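Local atomic coordinates of ribosomal RNA small subunit methyltransferase D (Escherichia coli, PDB entry 2FPO), a protein that transfers a methyl group from S-adenosylmethionine to N2 of guanine 966 of 16S rRNA in the assembled 30S ribosomal particle. Residues Lys25-Asp30 and Ser90-Lys95; Arg42-Asn47 and Arg177-Gly182; Glu71-Tyr76 and Ala102-Val107; Val128-Pro131 and Leu136-Glu139. All blocks are in the same frame, centred on the assembly; numbering follows the deposited sequence. Where two conformers were deposited one is given.

In the fold
From the N terminus, residues 25-30 open interaction 1, 42-47 interaction 2 and 71-76 interaction 3. The chain returns at 90-95 to close interaction 1, laying the strand 25-27 loop on helix 87-99, and at 102-107 to close interaction 3, joining helix 67-74 to the edge of the central sheet. Interaction 1 therefore crosses both 2 and 3, and touches interaction 3 where Ile94 and Leu93 pack on Val107. Interaction 4 is a short local loop between strand 123-128 and helix 137-146. Interaction 2 closes last, at 177-182, tying helix 39-53 to the outer strand 173-181 and enclosing interactions 3 and 4; Arg42 also forms a salt bridge with Glu71 of interaction 3.

Interaction 1 of 4, residues Lys25-Asp30 and Ser90-Lys95; sequences KLPVPD and SQQLIK
The carbonyl oxygen of Pro27 accepts a hydrogen bond from Asn96 ND2, and the side chain of Gln92 lies across the same oxygen, with Gln92 CG 3.4 Å from Pro27 O. Gln92 NE2 is just as near but at a poor angle, so this approach is packing; NE2 gives an N-H to Asn96 OD1 instead. Asn96, one turn further along helix 87-99, thus links the two with its own amide, giving its nitrogen to the Pro27 carbonyl and taking a hydrogen bond from Gln92 with its oxygen.

Gln92 gets there by a bent course. Its CG is anti to the backbone N (chi1 -177°), and a turn at chi2 (61°) then folds the amide back beside the proline segment. The methylenes do the apolar work: Gln92 CG is 3.3 Å from Pro29 CD, and Gln92 CB is 3.9 Å from Pro29 CG, the glutamine and the proline ring running alongside in opposite senses. At the other end Pro27 CG meets Gln92 NE2 at 3.5 Å, here with the two side chains at about a right angle. Cutting Gln92 back to an alanine is likely to leave Asn96 OD1 without this donor and to open a gap where CG and the amide now lie against Pro29 CD and the Pro27 ring.

This is a surface contact laying the end of strand 25-27 and the loop after it on a helix of the Rossmann-like methyltransferase fold. No hydrogen bond joins the two segments directly; aliphatic contact carries the join, and the polar part passes through the neighbouring asparagine.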
loop_
_atom_site.group_PDB
_atom_site.type_symbol
_atom_site.label_atom_id
_atom_site.label_comp_id
_atom_site.label_asym_id
_atom_site.label_seq_id
_atom_site.Cartn_x
_atom_site.Cartn_y
_atom_site.Cartn_z
ATOM N N LYS A 25 -16.335 -0.690 -11.089
ATOM C CA LYS A 25 -16.010 0.743 -11.080
ATOM C C LYS A 25 -16.523 1.393 -9.777
ATOM O O LYS A 25 -17.669 1.126 -9.387
ATOM C CB LYS A 25 -16.669 1.415 -12.297
ATOM C CG LYS A 25 -16.700 0.545 -13.561
ATOM C CD LYS A 25 -17.218 1.299 -14.781
ATOM C CE LYS A 25 -17.268 0.401 -16.013
ATOM N NZ LYS A 25 -15.908 -0.076 -16.429
ATOM N N LEU A 26 -15.701 2.246 -9.144
ATOM C CA LEU A 26 -16.013 2.886 -7.840
ATOM C C LEU A 26 -15.721 4.397 -7.812
ATOM O O LEU A 26 -14.719 4.836 -8.361
ATOM C CB LEU A 26 -15.225 2.208 -6.697
ATOM C CG LEU A 26 -15.443 0.725 -6.369
ATOM C CD1 LEU A 26 -14.356 0.265 -5.446
ATOM C CD2 LEU A 26 -16.810 0.417 -5.759
ATOM N N PRO A 27 -16.591 5.200 -7.154
ATOM C CA PRO A 27 -16.409 6.663 -7.105
ATOM C C PRO A 27 -15.340 7.099 -6.097
ATOM O O PRO A 27 -15.334 6.619 -4.969
ATOM C CB PRO A 27 -17.774 7.156 -6.645
ATOM C CG PRO A 27 -18.230 6.076 -5.742
ATOM C CD PRO A 27 -17.804 4.793 -6.422
ATOM N N VAL A 28 -14.431 7.979 -6.512
ATOM C CA VAL A 28 -13.429 8.542 -5.605
ATOM C C VAL A 28 -13.436 10.047 -5.716
ATOM O O VAL A 28 -13.003 10.597 -6.725
ATOM C CB VAL A 28 -11.991 7.963 -5.784
ATOM C CG1 VAL A 28 -11.978 6.501 -5.420
ATOM C CG2 VAL A 28 -11.447 8.206 -7.206
ATOM N N PRO A 29 -13.867 10.720 -4.638
ATOM C CA PRO A 29 -14.465 12.049 -4.690
ATOM C C PRO A 29 -13.538 13.147 -5.224
ATOM O O PRO A 29 -12.369 12.895 -5.538
ATOM C CB PRO A 29 -14.840 12.315 -3.223
ATOM C CG PRO A 29 -13.860 11.488 -2.426
ATOM C CD PRO A 29 -13.706 10.241 -3.247
ATOM N N ASP A 30 -14.099 14.352 -5.318
ATOM C CA ASP A 30 -13.435 15.559 -5.822
ATOM C C ASP A 30 -12.276 16.080 -4.944
ATOM O O ASP A 30 -12.446 17.029 -4.168
ATOM C CB ASP A 30 -14.488 16.667 -6.037
ATOM C CG ASP A 30 -15.592 16.674 -4.955
ATOM O OD1 ASP A 30 -15.502 15.919 -3.954
ATOM O OD2 ASP A 30 -16.568 17.439 -5.114
ATOM N N SER A 90 -11.045 9.123 3.570
ATOM C CA SER A 90 -11.235 7.943 4.447
ATOM C C SER A 90 -12.710 7.513 4.450
ATOM O O SER A 90 -13.016 6.330 4.393
ATOM C CB SER A 90 -10.831 8.204 5.915
ATOM O OG SER A 90 -9.596 8.856 6.062
ATOM N N GLN A 91 -13.618 8.485 4.532
ATOM C CA GLN A 91 -15.079 8.217 4.501
ATOM C C GLN A 91 -15.571 7.538 3.203
ATOM O O GLN A 91 -16.403 6.618 3.251
ATOM C CB GLN A 91 -15.887 9.509 4.763
ATOM C CG GLN A 91 -15.818 10.045 6.218
ATOM C CD GLN A 91 -16.588 11.373 6.434
ATOM O OE1 GLN A 91 -17.024 12.043 5.477
ATOM N NE2 GLN A 91 -16.744 11.765 7.710
ATOM N N GLN A 92 -15.062 7.989 2.049
ATOM C CA GLN A 92 -15.464 7.426 0.749
ATOM C C GLN A 92 -14.914 6.020 0.594
ATOM O O GLN A 92 -15.591 5.118 0.091
ATOM C CB GLN A 92 -14.988 8.303 -0.410
ATOM C CG GLN A 92 -15.436 7.796 -1.825
ATOM C CD GLN A 92 -16.937 7.754 -1.999
ATOM O OE1 GLN A 92 -17.609 8.770 -1.842
ATOM N NE2 GLN A 92 -17.481 6.568 -2.313
ATOM N N LEU A 93 -13.687 5.830 1.061
ATOM C CA LEU A 93 -13.101 4.524 1.116
ATOM C C LEU A 93 -14.011 3.523 1.862
ATOM O O LEU A 93 -14.259 2.430 1.369
ATOM C CB LEU A 93 -11.731 4.620 1.792
ATOM C CG LEU A 93 -10.778 3.448 1.623
ATOM C CD1 LEU A 93 -10.882 2.765 0.216
ATOM C CD2 LEU A 93 -9.387 3.964 1.893
ATOM N N ILE A 94 -14.483 3.908 3.046
ATOM C CA ILE A 94 -15.389 3.095 3.859
ATOM C C ILE A 94 -16.673 2.750 3.081
ATOM O O ILE A 94 -17.165 1.620 3.139
ATOM C CB ILE A 94 -15.722 3.839 5.183
ATOM C CG1 ILE A 94 -14.494 3.853 6.119
ATOM C CG2 ILE A 94 -17.008 3.265 5.875
ATOM C CD1 ILE A 94 -14.649 4.795 7.305
ATOM N N LYS A 95 -17.237 3.747 2.417
ATOM C CA LYS A 95 -18.396 3.545 1.550
ATOM C C LYS A 95 -18.109 2.547 0.435
ATOM O O LYS A 95 -18.930 1.661 0.181
ATOM C CB LYS A 95 -18.861 4.868 0.959
ATOM C CG LYS A 95 -19.529 5.807 1.972
ATOM C CD LYS A 95 -19.928 7.073 1.266
ATOM C CE LYS A 95 -20.169 8.214 2.233
ATOM N NZ LYS A 95 -20.372 9.461 1.455
#

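Interaction 2 of 4, residues Arg42-Asn47 and Arg177-Gly182; sequences RETLFN and REKVAG
In the class I methyltransferase fold the central sheet ends in an antiparallel hairpin, strands 173-181 and 184-191, and here the outer strand of that hairpin sends Lys179 over to Thr44 on helix 39-53, which precedes the first strand of the sheet. The backbones stay well apart, the nearest CA atoms, of Thr44 and Lys179, being 8.4 Å from each other, so two side chains span the gap by themselves.

Lys179 reaches across because it is stretched out: its CG is anti to the backbone N (chi1 -179°) and the chain remains extended to the ammonium group. It meets the threonine at a slant, with Lys179 CD 3.8 Å from Thr44 CG2, so methylene rests against methyl before the polar ends join. Part of the lysine is also flanked by Trp48 from the next turn of the same helix.

The carboxylate of Glu43 is of opposite charge but too distant for a salt bridge, with OE2 6.7 Å from Lys179 NZ; it may still draw weakly on the ammonium. With a methionine in place of Lys179, the Thr44 hydroxyl would probably be left without its donor from the hairpin.

That hydroxyl works in both directions: it donates to the carbonyl of Arg40 one turn back, and its oxygen accepts the hydrogen bond from Lys179 NZ to Thr44 OG1 at 3.2 Å.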
loop_
_atom_site.group_PDB
_atom_site.type_symbol
_atom_site.label_atom_id
_atom_site.label_comp_id
_atom_site.label_asym_id
_atom_site.label_seq_id
_atom_site.Cartn_x
_atom_site.Cartn_y
_atom_site.Cartn_z
ATOM N N ARG A 42 -0.532 -0.485 -11.354
ATOM C CA ARG A 42 -1.174 -1.540 -10.575
ATOM C C ARG A 42 -0.949 -2.903 -11.210
ATOM O O ARG A 42 -0.698 -3.894 -10.520
ATOM C CB ARG A 42 -2.674 -1.259 -10.380
ATOM C CG ARG A 42 -2.975 -0.436 -9.150
ATOM C CD ARG A 42 -4.479 -0.267 -8.947
ATOM N NE ARG A 42 -5.053 0.608 -9.964
ATOM C CZ ARG A 42 -6.335 0.639 -10.295
ATOM N NH1 ARG A 42 -7.204 -0.167 -9.695
ATOM N NH2 ARG A 42 -6.748 1.468 -11.239
ATOM N N GLU A 43 -1.027 -2.940 -12.541
ATOM C CA GLU A 43 -0.790 -4.148 -13.294
ATOM C C GLU A 43 0.591 -4.719 -13.010
ATOM O O GLU A 43 0.720 -5.894 -12.672
ATOM C CB GLU A 43 -0.975 -3.845 -14.778
ATOM C CG GLU A 43 -1.066 -5.036 -15.661
ATOM C CD GLU A 43 -1.313 -4.624 -17.119
ATOM O OE1 GLU A 43 -2.206 -5.215 -17.761
ATOM O OE2 GLU A 43 -0.624 -3.699 -17.602
ATOM N N THR A 44 1.611 -3.879 -13.111
ATOM C CA THR A 44 2.987 -4.281 -12.819
ATOM C C THR A 44 3.148 -4.774 -11.360
ATOM O O THR A 44 3.713 -5.849 -11.127
ATOM C CB THR A 44 3.973 -3.105 -13.103
ATOM O OG1 THR A 44 3.862 -2.715 -14.471
ATOM C CG2 THR A 44 5.420 -3.485 -12.818
ATOM N N LEU A 45 2.644 -3.997 -10.394
ATOM C CA LEU A 45 2.791 -4.328 -8.981
ATOM C C LEU A 45 2.131 -5.670 -8.632
ATOM O O LEU A 45 2.705 -6.514 -7.930
ATOM C CB LEU A 45 2.151 -3.226 -8.108
ATOM C CG LEU A 45 2.098 -3.465 -6.600
ATOM C CD1 LEU A 45 3.492 -3.878 -6.016
ATOM C CD2 LEU A 45 1.534 -2.209 -5.874
ATOM N N PHE A 46 0.905 -5.842 -9.111
ATOM C CA PHE A 46 0.137 -7.014 -8.765
ATOM C C PHE A 46 0.572 -8.233 -9.538
ATOM O O PHE A 46 0.376 -9.348 -9.058
ATOM C CB PHE A 46 -1.369 -6.739 -8.739
ATOM C CG PHE A 46 -1.776 -5.927 -7.539
ATOM C CD1 PHE A 46 -1.930 -6.552 -6.281
ATOM C CD2 PHE A 46 -1.908 -4.535 -7.630
ATOM C CE1 PHE A 46 -2.256 -5.817 -5.164
ATOM C CE2 PHE A 46 -2.239 -3.781 -6.500
ATOM C CZ PHE A 46 -2.428 -4.419 -5.273
ATOM N N ASN A 47 1.214 -8.036 -10.687
ATOM C CA ASN A 47 1.932 -9.135 -11.320
ATOM C C ASN A 47 3.121 -9.561 -10.441
ATOM O O ASN A 47 3.312 -10.759 -10.220
ATOM C CB ASN A 47 2.336 -8.794 -12.761
ATOM C CG ASN A 47 1.122 -8.606 -13.701
ATOM O OD1 ASN A 47 -0.034 -8.819 -13.316
ATOM N ND2 ASN A 47 1.394 -8.189 -14.939
ATOM N N ARG A 177 12.161 -5.965 -6.594
ATOM C CA ARG A 177 11.738 -5.619 -7.973
ATOM C C ARG A 177 11.875 -4.118 -8.169
ATOM O O ARG A 177 11.774 -3.355 -7.216
ATOM C CB ARG A 177 10.266 -5.989 -8.245
ATOM C CG ARG A 177 9.890 -7.465 -8.042
ATOM C CD ARG A 177 10.531 -8.375 -9.101
ATOM N NE ARG A 177 10.177 -9.777 -8.879
ATOM C CZ ARG A 177 10.971 -10.691 -8.318
ATOM N NH1 ARG A 177 12.186 -10.354 -7.898
ATOM N NH2 ARG A 177 10.553 -11.956 -8.178
ATOM N N GLU A 178 12.081 -3.700 -9.410
ATOM C CA GLU A 178 12.130 -2.278 -9.763
ATOM C C GLU A 178 11.668 -1.997 -11.201
ATOM O O GLU A 178 12.045 -2.697 -12.115
ATOM C CB GLU A 178 13.536 -1.706 -9.552
ATOM C CG GLU A 178 13.580 -0.180 -9.744
ATOM C CD GLU A 178 14.976 0.399 -9.663
ATOM O OE1 GLU A 178 15.797 0.087 -10.541
ATOM O OE2 GLU A 178 15.249 1.188 -8.731
ATOM N N LYS A 179 10.852 -0.970 -11.378
ATOM C CA LYS A 179 10.490 -0.496 -12.702
ATOM C C LYS A 179 10.588 1.017 -12.703
ATOM O O LYS A 179 10.071 1.687 -11.812
ATOM C CB LYS A 179 9.062 -0.897 -13.070
ATOM C CG LYS A 179 8.640 -0.445 -14.467
ATOM C CD LYS A 179 7.198 -0.815 -14.773
ATOM C CE LYS A 179 6.931 -0.705 -16.280
ATOM N NZ LYS A 179 5.588 -1.247 -16.693
ATOM N N VAL A 180 11.255 1.556 -13.711
ATOM C CA VAL A 180 11.271 2.994 -13.914
ATOM C C VAL A 180 10.428 3.333 -15.138
ATOM O O VAL A 180 10.635 2.784 -16.214
ATOM C CB VAL A 180 12.714 3.549 -14.007
ATOM C CG1 VAL A 180 12.706 5.041 -14.265
ATOM C CG2 VAL A 180 13.465 3.246 -12.712
ATOM N N ALA A 181 9.441 4.201 -14.940
ATOM C CA ALA A 181 8.604 4.692 -16.028
ATOM C C ALA A 181 8.330 6.171 -15.822
ATOM O O ALA A 181 7.768 6.588 -14.803
ATOM C CB ALA A 181 7.297 3.912 -16.115
ATOM N N GLY A 182 8.739 6.956 -16.808
ATOM C CA GLY A 182 8.650 8.405 -16.729
ATOM C C GLY A 182 9.626 8.959 -15.709
ATOM O O GLY A 182 10.818 8.630 -15.693
#

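Interaction 3 of 4, residues Glu71-Tyr76 and Ala102-Val107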
loop_
_atom_site.group_PDB
_atom_site.type_symbol
_atom_site.label_atom_id
_atom_site.label_comp_id
_atom_site.label_asym_id
_atom_site.label_seq_id
_atom_site.Cartn_x
_atom_site.Cartn_y
_atom_site.Cartn_z
ATOM N N GLU A 71 -7.570 -3.256 -4.872
ATOM C CA GLU A 71 -7.032 -4.256 -5.786
ATOM C C GLU A 71 -6.485 -5.466 -4.989
ATOM O O GLU A 71 -6.694 -6.615 -5.392
ATOM C CB GLU A 71 -5.966 -3.556 -6.638
ATOM C CG GLU A 71 -5.439 -4.285 -7.814
ATOM C CD GLU A 71 -6.386 -4.298 -8.975
ATOM O OE1 GLU A 71 -6.949 -3.231 -9.353
ATOM O OE2 GLU A 71 -6.558 -5.410 -9.499
ATOM N N ALA A 72 -5.820 -5.213 -3.844
ATOM C CA ALA A 72 -5.336 -6.305 -2.978
ATOM C C ALA A 72 -6.479 -7.177 -2.475
ATOM O O ALA A 72 -6.424 -8.393 -2.609
ATOM C CB ALA A 72 -4.435 -5.776 -1.793
ATOM N N LEU A 73 -7.552 -6.570 -1.966
ATOM C CA LEU A 73 -8.705 -7.321 -1.516
ATOM C C LEU A 73 -9.386 -8.110 -2.630
ATOM O O LEU A 73 -9.871 -9.225 -2.414
ATOM C CB LEU A 73 -9.722 -6.394 -0.838
ATOM C CG LEU A 73 -9.180 -5.835 0.477
ATOM C CD1 LEU A 73 -9.876 -4.486 0.775
ATOM C CD2 LEU A 73 -9.281 -6.834 1.671
ATOM N N SER A 74 -9.441 -7.514 -3.810
ATOM C CA SER A 74 -10.051 -8.168 -4.945
ATOM C C SER A 74 -9.339 -9.501 -5.246
ATOM O O SER A 74 -9.987 -10.520 -5.516
ATOM C CB SER A 74 -10.012 -7.244 -6.159
ATOM O OG SER A 74 -10.755 -7.803 -7.227
ATOM N N ARG A 75 -8.012 -9.475 -5.142
ATOM C CA ARG A 75 -7.158 -10.578 -5.501
ATOM C C ARG A 75 -6.928 -11.515 -4.308
ATOM O O ARG A 75 -5.926 -12.255 -4.243
ATOM C CB ARG A 75 -5.865 -10.025 -6.077
ATOM C CG ARG A 75 -6.089 -9.164 -7.324
ATOM C CD ARG A 75 -4.773 -8.522 -7.754
ATOM N NE ARG A 75 -4.899 -7.598 -8.894
ATOM C CZ ARG A 75 -4.363 -7.780 -10.096
ATOM N NH1 ARG A 75 -3.664 -8.881 -10.374
ATOM N NH2 ARG A 75 -4.515 -6.849 -11.039
ATOM N N TYR A 76 -7.886 -11.456 -3.376
ATOM C CA TYR A 76 -8.038 -12.406 -2.278
ATOM C C TYR A 76 -6.975 -12.288 -1.186
ATOM O O TYR A 76 -6.660 -13.275 -0.514
ATOM C CB TYR A 76 -8.154 -13.852 -2.805
ATOM C CG TYR A 76 -9.285 -14.047 -3.802
ATOM C CD1 TYR A 76 -10.601 -14.220 -3.374
ATOM C CD2 TYR A 76 -9.031 -14.051 -5.183
ATOM C CE1 TYR A 76 -11.644 -14.410 -4.293
ATOM C CE2 TYR A 76 -10.065 -14.224 -6.112
ATOM C CZ TYR A 76 -11.363 -14.401 -5.661
ATOM O OH TYR A 76 -12.372 -14.579 -6.582
ATOM N N ALA A 102 -16.895 -5.815 1.423
ATOM C CA ALA A 102 -15.596 -6.271 1.865
ATOM C C ALA A 102 -15.475 -6.009 3.365
ATOM O O ALA A 102 -15.151 -4.880 3.793
ATOM C CB ALA A 102 -14.504 -5.573 1.086
ATOM N N GLY A 103 -15.743 -7.058 4.144
ATOM C CA GLY A 103 -15.672 -7.008 5.602
ATOM C C GLY A 103 -14.271 -7.199 6.165
ATOM O O GLY A 103 -14.013 -6.831 7.309
ATOM N N ASN A 104 -13.391 -7.789 5.354
ATOM C CA ASN A 104 -12.023 -8.133 5.709
ATOM C C ASN A 104 -11.048 -6.954 5.490
ATOM O O ASN A 104 -9.944 -7.141 4.986
ATOM C CB ASN A 104 -11.552 -9.410 4.945
ATOM C CG ASN A 104 -11.507 -9.221 3.416
ATOM O OD1 ASN A 104 -12.346 -8.516 2.839
ATOM N ND2 ASN A 104 -10.524 -9.847 2.765
ATOM N N ALA A 105 -11.472 -5.764 5.923
ATOM C CA ALA A 105 -10.722 -4.520 5.807
ATOM C C ALA A 105 -11.194 -3.495 6.820
ATOM O O ALA A 105 -12.315 -3.580 7.348
ATOM C CB ALA A 105 -10.835 -3.956 4.384
ATOM N N ARG A 106 -10.336 -2.539 7.129
ATOM C CA ARG A 106 -10.711 -1.450 8.016
ATOM C C ARG A 106 -10.002 -0.193 7.508
ATOM O O ARG A 106 -8.970 -0.252 6.796
ATOM C CB ARG A 106 -10.261 -1.718 9.446
ATOM C CG ARG A 106 -8.750 -1.869 9.594
ATOM C CD ARG A 106 -8.339 -1.657 11.065
ATOM N NE ARG A 106 -8.795 -2.772 11.935
ATOM C CZ ARG A 106 -8.170 -3.942 12.075
ATOM N NH1 ARG A 106 -8.660 -4.865 12.937
ATOM N NH2 ARG A 106 -7.059 -4.202 11.386
ATOM N N VAL A 107 -10.551 0.944 7.861
ATOM C CA VAL A 107 -9.979 2.197 7.434
ATOM C C VAL A 107 -9.734 2.945 8.694
ATOM O O VAL A 107 -10.645 3.104 9.536
ATOM C CB VAL A 107 -10.967 2.992 6.544
ATOM C CG1 VAL A 107 -10.407 4.375 6.213
ATOM C CG2 VAL A 107 -11.328 2.177 5.255
HETATM O O HOH W 1 -10.351 -10.309 -0.059
#
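The backbones come nearest at Leu73 and Ala102, CA to CA 7.7 Å, where the last turn of helix 67-74 faces the inverse gamma turn centred on Asn104 that leads into strand 105-108. Just beyond, the helix stops in a Schellman motif with Tyr76, at positive phi, as the C-prime residue and its N bonded to Leu73 O.

The leucine divides its two methyls. CD1 packs on Ala105, Leu73 CD1 to Ala105 CB being 3.8 Å, while CD2 lies against the amide of the asparagine, 3.4 Å from Asn104 ND2. The two longer side chains run alongside in opposite directions.

A water, donating to Leu73 O at 2.6 Å and accepting from Asn104 ND2 at 2.9 Å, ties the polar groups together. The same ND2 also bonds to Ala78 O, which helps fix the amide's rotation. On the helix itself Arg75 grips Glu71 side-on: NE, 2.8 Å from Glu71 OE2, uses the anti lone pair of that oxygen, while NH2 comes from above the carboxylate plane.

Helix 67-74 is the helical arm of the beta-alpha-beta crossover between parallel strands 57-60 and 79-83, as in Rossmann-like methyltransferases.

Interaction 4 of 4, residues Val128-Pro131 and Leu136-Glu139; sequences VDPP and LLEE
Two leucines at the start of helix 137-146 meet the proline-rich loop after strand 123-128, each laying one methyl, CD1, against two partners at once. Leu137 comes in at a slant to both Val128 and Pro130. Its CG is anti to the backbone N (chi1 -172°), a turn that swings the side chain back toward the loop and brings CD1 to 3.7 Å from Val128 CG1. The same Leu137 CD1 rests against the ring of Pro130, 3.9 Å from its CD.

Leu136, at the N-cap position, approaches the proline from its other end: Leu136 CD1 is 3.8 Å from Pro130 CB. That methyl also meets the next ring, Leu136 CD1 to Pro131 CD at 3.9 Å, where leucine and proline stand at about a right angle. Pro130 is thus held by leucines at both CB and CD, an entirely apolar grip without a hydrogen bond between the segments.

Phe62 packs on both prolines and on Leu136, while Leu137 continues the core toward Val158 and Ser160 of strand 154-161. The CB of Asp129 points away from the leucines.

The Asp-Pro-Pro sequence after the fourth strand of the fold belongs to the (Asn/Asp)-Pro-Pro-(Phe/Tyr) signature of amino-group methyltransferases. In relatives this loop lines the catalytic pocket, so the leucine packing described here probably backs the active-site loop of the guanine-N2 methylase.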
loop_
_atom_site.group_PDB
_atom_site.type_symbol
_atom_site.label_atom_id
_atom_site.label_comp_id
_atom_site.label_asym_id
_atom_site.label_seq_id
_atom_site.Cartn_x
_atom_site.Cartn_y
_atom_site.Cartn_z
ATOM N N VAL A 128 3.690 1.812 0.348
ATOM C CA VAL A 128 4.261 3.111 0.762
ATOM C C VAL A 128 4.359 4.041 -0.447
ATOM O O VAL A 128 5.388 4.148 -1.128
ATOM C CB VAL A 128 5.646 2.958 1.467
ATOM C CG1 VAL A 128 6.114 4.315 2.058
ATOM C CG2 VAL A 128 5.607 1.865 2.520
ATOM N N ASP A 129 3.266 4.743 -0.702
ATOM C CA ASP A 129 3.212 5.694 -1.789
ATOM C C ASP A 129 2.753 7.016 -1.173
ATOM O O ASP A 129 1.588 7.365 -1.257
ATOM C CB ASP A 129 2.232 5.214 -2.862
ATOM C CG ASP A 129 2.063 6.230 -3.994
ATOM O OD1 ASP A 129 3.023 7.005 -4.273
ATOM O OD2 ASP A 129 0.962 6.275 -4.582
ATOM N N PRO A 130 3.671 7.737 -0.499
ATOM C CA PRO A 130 3.207 8.978 0.133
ATOM C C PRO A 130 2.851 10.116 -0.836
ATOM O O PRO A 130 3.378 10.148 -1.973
ATOM C CB PRO A 130 4.373 9.348 1.074
ATOM C CG PRO A 130 5.577 8.726 0.422
ATOM C CD PRO A 130 5.093 7.456 -0.221
ATOM N N PRO A 131 1.968 11.055 -0.399
ATOM C CA PRO A 131 1.548 12.170 -1.242
ATOM C C PRO A 131 2.736 13.070 -1.591
ATOM O O PRO A 131 2.765 13.691 -2.648
ATOM C CB PRO A 131 0.496 12.911 -0.363
ATOM C CG PRO A 131 0.886 12.574 1.031
ATOM C CD PRO A 131 1.319 11.118 0.927
ATOM N N LEU A 136 8.287 12.140 4.719
ATOM C CA LEU A 136 7.432 10.968 4.929
ATOM C C LEU A 136 8.105 9.655 4.531
ATOM O O LEU A 136 7.991 8.677 5.238
ATOM C CB LEU A 136 6.098 11.088 4.159
ATOM C CG LEU A 136 5.138 12.258 4.457
ATOM C CD1 LEU A 136 3.967 12.184 3.520
ATOM C CD2 LEU A 136 4.645 12.294 5.929
ATOM N N LEU A 137 8.768 9.607 3.387
ATOM C CA LEU A 137 9.147 8.300 2.841
ATOM C C LEU A 137 10.089 7.497 3.756
ATOM O O LEU A 137 9.749 6.393 4.178
ATOM C CB LEU A 137 9.770 8.429 1.448
ATOM C CG LEU A 137 10.033 7.101 0.709
ATOM C CD1 LEU A 137 8.735 6.336 0.423
ATOM C CD2 LEU A 137 10.758 7.318 -0.591
ATOM N N GLU A 138 11.266 8.052 4.043
ATOM C CA GLU A 138 12.219 7.348 4.880
ATOM C C GLU A 138 11.748 7.133 6.307
ATOM O O GLU A 138 12.101 6.114 6.903
ATOM C CB GLU A 138 13.582 8.032 4.888
ATOM C CG GLU A 138 14.559 7.401 3.909
ATOM C CD GLU A 138 14.684 8.179 2.629
ATOM O OE1 GLU A 138 13.624 8.437 1.999
ATOM O OE2 GLU A 138 15.834 8.532 2.258
ATOM N N GLU A 139 10.981 8.103 6.828
ATOM C CA GLU A 139 10.396 8.067 8.167
ATOM C C GLU A 139 9.436 6.896 8.314
ATOM O O GLU A 139 9.435 6.199 9.330
ATOM C CB GLU A 139 9.608 9.356 8.438
ATOM C CG GLU A 139 10.478 10.588 8.747
ATOM C CD GLU A 139 11.065 11.273 7.494
ATOM O OE1 GLU A 139 10.787 10.842 6.348
ATOM O OE2 GLU A 139 11.823 12.259 7.667
#